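Local coordinates for protein transcriptional regulator, LacI family (PDB 4RKQ) that probably represses or otherwise regulates transcription in response to a small effector, likely a sugar, as other LacI-family regulators do, at residues D72-Q86 with R92-A105. Sequence-based numbering, arbitrary orientation.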
loop_
_atom_site.group_PDB
_atom_site.type_symbol
_atom_site.label_atom_id
_atom_site.label_comp_id
_atom_site.label_asym_id
_atom_site.label_seq_id
_atom_site.Cartn_x
_atom_site.Cartn_y
_atom_site.Cartn_z
ATOM N N ASP A 72 -2.364 -24.584 5.932
ATOM C CA ASP A 72 -3.098 -25.254 6.967
ATOM C C ASP A 72 -4.328 -24.472 7.365
ATOM O O ASP A 72 -5.176 -24.976 8.104
ATOM C CB ASP A 72 -2.211 -25.376 8.188
ATOM C CG ASP A 72 -0.995 -26.223 7.934
ATOM O OD1 ASP A 72 -1.105 -27.251 7.226
ATOM O OD2 ASP A 72 0.087 -25.808 8.380
ATOM N N ALA A 73 -4.424 -23.236 6.896
ATOM C CA ALA A 73 -5.501 -22.323 7.311
ATOM C C ALA A 73 -5.453 -21.115 6.413
ATOM O O ALA A 73 -4.392 -20.827 5.824
ATOM C CB ALA A 73 -5.305 -21.866 8.755
ATOM N N VAL A 74 -6.551 -20.367 6.378
ATOM C CA VAL A 74 -6.594 -19.138 5.581
ATOM C C VAL A 74 -7.203 -18.036 6.395
ATOM O O VAL A 74 -8.149 -18.273 7.104
ATOM C CB VAL A 74 -7.407 -19.308 4.292
ATOM C CG1 VAL A 74 -7.584 -17.977 3.555
ATOM C CG2 VAL A 74 -6.761 -20.352 3.380
ATOM N N ILE A 75 -6.627 -16.845 6.265
ATOM C CA ILE A 75 -7.185 -15.605 6.822
ATOM C C ILE A 75 -7.462 -14.730 5.597
ATOM O O ILE A 75 -6.565 -14.536 4.750
ATOM C CB ILE A 75 -6.146 -14.916 7.710
ATOM C CG1 ILE A 75 -5.981 -15.711 8.983
ATOM C CG2 ILE A 75 -6.607 -13.476 8.043
ATOM C CD1 ILE A 75 -4.714 -15.305 9.741
ATOM N N GLY A 76 -8.682 -14.234 5.446
ATOM C CA GLY A 76 -8.986 -13.468 4.249
ATOM C C GLY A 76 -10.204 -12.572 4.244
ATOM O O GLY A 76 -11.118 -12.727 5.059
ATOM N N TYR A 77 -10.175 -11.645 3.304
ATOM C CA TYR A 77 -11.334 -10.887 2.887
ATOM C C TYR A 77 -11.791 -11.559 1.603
ATOM O O TYR A 77 -11.116 -11.495 0.590
ATOM C CB TYR A 77 -10.957 -9.439 2.633
ATOM C CG TYR A 77 -10.820 -8.591 3.860
ATOM C CD1 TYR A 77 -9.640 -8.618 4.652
ATOM C CD2 TYR A 77 -11.836 -7.755 4.241
ATOM C CE1 TYR A 77 -9.520 -7.819 5.770
ATOM C CE2 TYR A 77 -11.720 -6.968 5.356
ATOM C CZ TYR A 77 -10.579 -6.982 6.097
ATOM O OH TYR A 77 -10.527 -6.196 7.210
ATOM N N LEU A 78 -12.924 -12.244 1.646
ATOM C CA LEU A 78 -13.292 -13.121 0.526
ATOM C C LEU A 78 -14.411 -12.616 -0.375
ATOM O O LEU A 78 -14.784 -13.307 -1.340
ATOM C CB LEU A 78 -13.660 -14.500 1.050
ATOM C CG LEU A 78 -12.519 -15.251 1.774
ATOM C CD1 LEU A 78 -13.005 -16.639 1.947
ATOM C CD2 LEU A 78 -11.204 -15.226 1.009
ATOM N N GLY A 79 -14.943 -11.437 -0.083
ATOM C CA GLY A 79 -15.971 -10.820 -0.949
ATOM C C GLY A 79 -17.258 -11.594 -1.072
ATOM O O GLY A 79 -17.890 -11.576 -2.115
ATOM N N GLY A 80 -17.632 -12.318 -0.018
ATOM C CA GLY A 80 -18.912 -13.026 0.048
ATOM C C GLY A 80 -18.825 -14.531 -0.119
ATOM O O GLY A 80 -19.842 -15.184 -0.089
ATOM N N TYR A 81 -17.617 -15.096 -0.258
ATOM C CA TYR A 81 -17.464 -16.532 -0.499
ATOM C C TYR A 81 -17.053 -17.352 0.727
ATOM O O TYR A 81 -16.585 -18.484 0.579
ATOM C CB TYR A 81 -16.460 -16.769 -1.651
ATOM C CG TYR A 81 -17.005 -16.426 -2.999
ATOM C CD1 TYR A 81 -17.833 -17.313 -3.673
ATOM C CD2 TYR A 81 -16.736 -15.207 -3.583
ATOM C CE1 TYR A 81 -18.350 -17.006 -4.922
ATOM C CE2 TYR A 81 -17.264 -14.865 -4.836
ATOM C CZ TYR A 81 -18.063 -15.779 -5.491
ATOM O OH TYR A 81 -18.591 -15.489 -6.702
ATOM N N ALA A 82 -17.242 -16.796 1.924
ATOM C CA ALA A 82 -16.853 -17.462 3.180
ATOM C C ALA A 82 -17.339 -18.882 3.305
ATOM O O ALA A 82 -16.574 -19.786 3.639
ATOM C CB ALA A 82 -17.350 -16.655 4.373
ATOM N N ASP A 83 -18.623 -19.087 3.097
ATOM C CA ASP A 83 -19.213 -20.391 3.303
ATOM C C ASP A 83 -18.663 -21.446 2.338
ATOM O O ASP A 83 -18.272 -22.572 2.745
ATOM C CB ASP A 83 -20.746 -20.301 3.220
ATOM C CG ASP A 83 -21.421 -21.518 3.821
ATOM O OD1 ASP A 83 -21.249 -21.798 5.049
ATOM O OD2 ASP A 83 -22.095 -22.217 3.054
ATOM N N GLN A 84 -18.658 -21.099 1.049
ATOM C CA GLN A 84 -18.119 -21.984 0.037
ATOM C C GLN A 84 -16.618 -22.240 0.214
ATOM O O GLN A 84 -16.147 -23.347 0.021
ATOM C CB GLN A 84 -18.363 -21.419 -1.356
ATOM C CG GLN A 84 -19.845 -21.406 -1.747
ATOM C CD GLN A 84 -20.108 -20.701 -3.064
ATOM O OE1 GLN A 84 -20.687 -19.623 -3.097
ATOM N NE2 GLN A 84 -19.672 -21.309 -4.157
ATOM N N ALA A 85 -15.878 -21.207 0.575
ATOM C CA ALA A 85 -14.452 -21.380 0.868
ATOM C C ALA A 85 -14.186 -22.319 2.070
ATOM O O ALA A 85 -13.269 -23.141 2.023
ATOM C CB ALA A 85 -13.801 -20.033 1.086
ATOM N N GLN A 86 -14.967 -22.225 3.139
ATOM C CA GLN A 86 -14.755 -23.166 4.243
ATOM C C GLN A 86 -15.068 -24.584 3.795
ATOM O O GLN A 86 -14.432 -25.557 4.231
ATOM C CB GLN A 86 -15.568 -22.784 5.478
ATOM C CG GLN A 86 -15.298 -23.670 6.693
ATOM C CD GLN A 86 -13.857 -23.562 7.175
ATOM O OE1 GLN A 86 -13.481 -22.626 7.889
ATOM N NE2 GLN A 86 -13.023 -24.507 6.741
ATOM N N ARG A 92 -9.598 -27.492 7.630
ATOM C CA ARG A 92 -8.573 -26.452 7.665
ATOM C C ARG A 92 -9.307 -25.102 7.882
ATOM O O ARG A 92 -10.196 -24.739 7.138
ATOM C CB ARG A 92 -7.736 -26.443 6.363
ATOM C CG ARG A 92 -7.052 -27.764 6.033
ATOM C CD ARG A 92 -6.480 -27.817 4.628
ATOM N NE ARG A 92 -7.560 -27.985 3.662
ATOM C CZ ARG A 92 -7.404 -28.391 2.418
ATOM N NH1 ARG A 92 -6.184 -28.636 1.933
ATOM N NH2 ARG A 92 -8.473 -28.484 1.629
ATOM N N PRO A 93 -8.993 -24.404 8.966
ATOM C CA PRO A 93 -9.830 -23.273 9.378
ATOM C C PRO A 93 -9.690 -22.052 8.469
ATOM O O PRO A 93 -8.573 -21.713 8.032
ATOM C CB PRO A 93 -9.332 -22.947 10.810
ATOM C CG PRO A 93 -8.046 -23.665 10.980
ATOM C CD PRO A 93 -7.981 -24.781 9.981
ATOM N N LEU A 94 -10.841 -21.500 8.108
ATOM C CA LEU A 94 -10.926 -20.200 7.508
ATOM C C LEU A 94 -11.334 -19.172 8.555
ATOM O O LEU A 94 -12.316 -19.374 9.278
ATOM C CB LEU A 94 -11.960 -20.215 6.400
ATOM C CG LEU A 94 -12.289 -18.901 5.726
ATOM C CD1 LEU A 94 -11.077 -18.344 4.980
ATOM C CD2 LEU A 94 -13.454 -19.137 4.767
ATOM N N ILE A 95 -10.559 -18.077 8.608
ATOM C CA ILE A 95 -10.953 -16.884 9.310
ATOM C C ILE A 95 -11.241 -15.814 8.269
ATOM O O ILE A 95 -10.328 -15.338 7.601
ATOM C CB ILE A 95 -9.835 -16.401 10.250
ATOM C CG1 ILE A 95 -9.576 -17.516 11.284
ATOM C CG2 ILE A 95 -10.262 -15.111 10.941
ATOM C CD1 ILE A 95 -8.395 -17.285 12.124
ATOM N N VAL A 96 -12.492 -15.418 8.160
ATOM C CA VAL A 96 -12.903 -14.265 7.309
ATOM C C VAL A 96 -13.145 -12.986 8.060
ATOM O O VAL A 96 -13.550 -12.992 9.215
ATOM C CB VAL A 96 -14.196 -14.579 6.506
ATOM C CG1 VAL A 96 -13.950 -15.657 5.477
ATOM C CG2 VAL A 96 -15.341 -14.990 7.428
ATOM N N LEU A 97 -12.935 -11.863 7.384
ATOM C CA LEU A 97 -13.222 -10.592 7.959
ATOM C C LEU A 97 -14.273 -9.854 7.167
ATOM O O LEU A 97 -14.337 -9.950 5.935
ATOM C CB LEU A 97 -11.974 -9.718 7.951
ATOM C CG LEU A 97 -10.891 -10.217 8.882
ATOM C CD1 LEU A 97 -9.960 -11.236 8.230
ATOM C CD2 LEU A 97 -10.130 -9.016 9.401
ATOM N N ASP A 98 -15.094 -9.115 7.903
ATOM C CA ASP A 98 -15.987 -8.110 7.322
ATOM C C ASP A 98 -17.062 -8.667 6.393
ATOM O O ASP A 98 -17.524 -7.970 5.502
ATOM C CB ASP A 98 -15.148 -7.014 6.640
ATOM C CG ASP A 98 -15.898 -5.684 6.532
ATOM O OD1 ASP A 98 -16.667 -5.377 7.450
ATOM O OD2 ASP A 98 -15.775 -4.982 5.508
ATOM N N GLU A 99 -17.522 -9.893 6.637
ATOM C CA GLU A 99 -18.640 -10.441 5.880
ATOM C C GLU A 99 -19.388 -11.453 6.706
ATOM O O GLU A 99 -18.944 -11.824 7.768
ATOM C CB GLU A 99 -18.189 -11.026 4.537
ATOM C CG GLU A 99 -17.272 -12.253 4.591
ATOM C CD GLU A 99 -17.076 -12.896 3.179
ATOM O OE1 GLU A 99 -17.772 -13.853 2.839
ATOM O OE2 GLU A 99 -16.277 -12.417 2.396
ATOM N N ASN A 100 -20.536 -11.904 6.219
ATOM C CA ASN A 100 -21.313 -12.926 6.904
ATOM C C ASN A 100 -20.485 -14.217 6.772
ATOM O O ASN A 100 -20.203 -14.660 5.680
ATOM C CB ASN A 100 -22.667 -13.097 6.225
ATOM C CG ASN A 100 -23.531 -14.190 6.871
ATOM O OD1 ASN A 100 -23.055 -15.241 7.281
ATOM N ND2 ASN A 100 -24.839 -13.944 6.908
ATOM N N PRO A 101 -20.093 -14.809 7.898
ATOM C CA PRO A 101 -19.112 -15.897 7.792
ATOM C C PRO A 101 -19.696 -17.251 7.391
ATOM O O PRO A 101 -18.934 -18.197 7.153
ATOM C CB PRO A 101 -18.538 -15.974 9.219
ATOM C CG PRO A 101 -19.586 -15.395 10.100
ATOM C CD PRO A 101 -20.312 -14.370 9.287
ATOM N N GLY A 102 -21.025 -17.384 7.393
ATOM C CA GLY A 102 -21.648 -18.692 7.196
ATOM C C GLY A 102 -20.983 -19.683 8.138
ATOM O O GLY A 102 -20.808 -19.384 9.331
ATOM N N GLY A 103 -20.572 -20.833 7.587
ATOM C CA GLY A 103 -19.925 -21.887 8.326
ATOM C C GLY A 103 -18.413 -21.764 8.471
ATOM O O GLY A 103 -17.761 -22.721 8.878
ATOM N N ALA A 104 -17.837 -20.611 8.181
ATOM C CA ALA A 104 -16.390 -20.442 8.356
ATOM C C ALA A 104 -16.031 -20.676 9.823
ATOM O O ALA A 104 -16.795 -20.369 10.713
ATOM C CB ALA A 104 -15.982 -19.072 7.915
ATOM N N ALA A 105 -14.892 -21.297 10.045
ATOM C CA ALA A 105 -14.405 -21.620 11.380
ATOM C C ALA A 105 -14.294 -20.410 12.273
ATOM O O ALA A 105 -14.557 -20.518 13.456
ATOM C CB ALA A 105 -13.052 -22.324 11.288
HETATM O O HOH W 1 -14.681 -9.503 2.566
#
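Leu97 lays its CB over one face of the Tyr77 ring, a CH-pi contact 3.8 Å from CB to the ring centroid and 18° off the normal, while CB of Asp98 meets CE2 of the same ring obliquely. Phe30 and Phe33 stack edge-to-face with Tyr77, and its OH bonds to Tyr29.

The next flat group is the Gln86 amide. Backbone N-H groups of Leu94 and Ala105 come to OE1 from opposite faces of its plane, each N 2.9 Å from OE1; NE2 donates to Arg92 O at 2.9 Å, an acceptor almost in the amide plane. With CG anti to the backbone N (chi1 -175°) and a bend at chi2, the amide is carried from the helix to between the backbones of Leu94 and Ala105.

Gly80 N and Ala82 N meet the Glu99 carboxylate out of its plane and from opposite faces, 2.8 Å from OE2 and 3.1 Å from OE1 respectively, just where helix 82-89 begins. Asp83 OD1 turns its anti lone pair to Gly103 N, 2.8 Å away, in the type II' turn Pro101-Ala104.

Between these polar ends, strands 73-76 and 94-97 pair in parallel, and Leu94 CD2 packs against Leu78 CD1 and Ala85 CB, with Val96 CG1 on Ala82 CB 3.7 Å away. This is a beta-alpha-beta unit of the periplasmic-binding-protein-like fold. The three bonds across this contact fix the rotation of the Gln86 amide, so one side chain ties the helix to both ends of segment 92-105; at the other end of the unit, the helix N-terminus and its N-H groups would favour a charged Glu99.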